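Local coordinates for toxin protein (Yersinia entomophaga, PDB 6AQK), which probably acts as an ADP-ribosyltransferase toxin, as the C-terminal effector domain of an RHS protein, at residues T102-T107 with I161-D166. Sequence-based numbering, arbitrary orientation.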
# COMPACT_ATOMS: atom_id res chain seq x y z
N THR A 102 9.36 -8.19 3.48
CA THR A 102 7.96 -8.49 3.18
C THR A 102 7.70 -8.17 1.69
O THR A 102 8.61 -7.71 0.96
CB THR A 102 6.99 -7.72 4.02
OG1 THR A 102 7.10 -6.31 3.72
CG2 THR A 102 7.20 -8.00 5.41
N PHE A 103 6.52 -8.57 1.21
CA PHE A 103 6.18 -8.57 -0.14
C PHE A 103 4.78 -8.11 -0.29
O PHE A 103 3.93 -8.36 0.57
CB PHE A 103 6.30 -9.99 -0.81
CG PHE A 103 7.64 -10.60 -0.59
CD1 PHE A 103 7.87 -11.37 0.54
CD2 PHE A 103 8.64 -10.42 -1.51
CE1 PHE A 103 9.15 -11.84 0.81
CE2 PHE A 103 9.92 -10.95 -1.27
CZ PHE A 103 10.16 -11.66 -0.10
N ARG A 104 4.57 -7.39 -1.38
CA ARG A 104 3.21 -6.94 -1.74
C ARG A 104 2.90 -7.11 -3.19
O ARG A 104 3.68 -6.76 -4.05
CB ARG A 104 3.06 -5.45 -1.36
CG ARG A 104 1.68 -4.91 -1.70
CD ARG A 104 1.54 -3.47 -1.18
NE ARG A 104 0.33 -2.89 -1.73
CZ ARG A 104 -0.87 -2.91 -1.16
NH1 ARG A 104 -1.09 -3.42 0.04
NH2 ARG A 104 -1.86 -2.39 -1.81
N GLY A 105 1.63 -7.51 -3.50
CA GLY A 105 1.14 -7.62 -4.83
C GLY A 105 0.20 -6.48 -5.11
O GLY A 105 -0.59 -6.12 -4.25
N ASP A 106 0.37 -5.83 -6.24
CA ASP A 106 -0.55 -4.76 -6.72
C ASP A 106 -0.90 -5.00 -8.20
O ASP A 106 -0.10 -5.50 -9.02
CB ASP A 106 0.03 -3.32 -6.51
CG ASP A 106 -0.27 -2.72 -5.11
OD1 ASP A 106 -1.47 -2.75 -4.65
OD2 ASP A 106 0.69 -2.24 -4.46
N THR A 107 -2.07 -4.54 -8.55
CA THR A 107 -2.48 -4.48 -9.92
C THR A 107 -1.91 -3.23 -10.60
O THR A 107 -1.36 -2.31 -9.93
CB THR A 107 -4.01 -4.42 -10.07
OG1 THR A 107 -4.46 -3.11 -9.73
CG2 THR A 107 -4.69 -5.47 -9.19
N ILE A 161 2.30 -6.50 -10.40
CA ILE A 161 3.41 -5.78 -9.78
C ILE A 161 3.64 -6.40 -8.41
O ILE A 161 2.70 -6.67 -7.65
CB ILE A 161 3.06 -4.28 -9.63
CG1 ILE A 161 2.79 -3.70 -11.02
CG2 ILE A 161 4.16 -3.50 -8.90
CD1 ILE A 161 2.08 -2.39 -11.07
N MET A 162 4.90 -6.65 -8.08
CA MET A 162 5.23 -7.10 -6.75
C MET A 162 6.27 -6.15 -6.16
O MET A 162 7.27 -5.82 -6.79
CB MET A 162 5.79 -8.52 -6.71
CG MET A 162 5.96 -9.05 -5.29
SD MET A 162 6.89 -10.63 -5.14
CE MET A 162 8.51 -9.94 -5.19
N TRP A 163 6.05 -5.73 -4.93
CA TRP A 163 7.07 -5.04 -4.18
C TRP A 163 7.86 -6.03 -3.32
O TRP A 163 7.31 -6.93 -2.74
CB TRP A 163 6.43 -4.05 -3.22
CG TRP A 163 5.42 -3.07 -3.72
CD1 TRP A 163 4.15 -3.33 -4.13
CD2 TRP A 163 5.57 -1.60 -3.77
NE1 TRP A 163 3.49 -2.15 -4.44
CE2 TRP A 163 4.32 -1.09 -4.23
CE3 TRP A 163 6.60 -0.70 -3.51
CZ2 TRP A 163 4.09 0.28 -4.37
CZ3 TRP A 163 6.36 0.65 -3.62
CH2 TRP A 163 5.12 1.12 -4.09
N HIS A 164 9.16 -5.79 -3.23
CA HIS A 164 10.02 -6.55 -2.35
C HIS A 164 10.64 -5.55 -1.42
O HIS A 164 11.48 -4.75 -1.82
CB HIS A 164 11.09 -7.27 -3.16
CG HIS A 164 12.01 -8.09 -2.31
ND1 HIS A 164 13.15 -8.67 -2.81
CD2 HIS A 164 11.97 -8.40 -1.00
CE1 HIS A 164 13.75 -9.34 -1.85
NE2 HIS A 164 13.05 -9.19 -0.73
N PHE A 165 10.18 -5.62 -0.18
CA PHE A 165 10.57 -4.70 0.89
C PHE A 165 11.67 -5.28 1.74
O PHE A 165 11.59 -6.39 2.23
CB PHE A 165 9.38 -4.42 1.75
CG PHE A 165 8.34 -3.58 1.04
CD1 PHE A 165 8.64 -2.30 0.57
CD2 PHE A 165 7.06 -4.06 0.87
CE1 PHE A 165 7.70 -1.55 -0.12
CE2 PHE A 165 6.15 -3.33 0.17
CZ PHE A 165 6.43 -2.09 -0.27
N ASP A 166 12.73 -4.49 1.84
CA ASP A 166 13.79 -4.68 2.84
C ASP A 166 13.45 -3.84 4.07
O ASP A 166 13.38 -2.62 4.00
CB ASP A 166 15.12 -4.26 2.19
CG ASP A 166 16.30 -4.33 3.13
OD1 ASP A 166 16.20 -4.97 4.19
OD2 ASP A 166 17.35 -3.74 2.78
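Strands 102-106 and 161-166 run antiparallel at the margin of the central mixed sheet, in register through hydrogen-bonded pairs T102-F165, R104-W163 and D106-I161. The shortest backbone bond, W163 N to R104 O (2.7 Å), sits midway along the ladder. F103 and H164 share one face of the sheet. With CG beside its backbone N (chi1 -53°), F103 reaches across so that CE2 lies over one face of the imidazole, near its rim, 3.3 Å from H164 CD2. The rings are nearly parallel but slid apart, overlapping little, while hydrogen bonds to Y207 and E101 occupy the two imidazole nitrogens. M162 joins them: its CE touches the F103 ring edge at CD2 (3.7 Å), while SD stands obliquely to the ring, a Met-aromatic contact.

R104 emerges on the opposite face, CG anti to the backbone N (chi1 -180°) and the chain extended to NE, so its methylenes run alongside W163, CB lying 3.7 Å from CD1 of the indole. Its guanidinium grips D106 side-on: NE meets OD2 from above the carboxylate plane (2.8 Å), and NH2 takes the syn lone pair of OD1 (2.9 Å). The anti lone pair of the same OD2 receives W163 NE1 at 2.8 Å. Beside this network, I161 extends CD1 to T107 O (3.6 Å).

R104 occupies a position consistent with the first-strand arginine of R-S-E-class ADP-ribosyltransferases. Two donors on OD2, one of them cationic, probably keep D106 ionised and its carboxylate turned, while the NE/NH2 pair and the NH1 bond to S146 O limit rotation of the guanidinium.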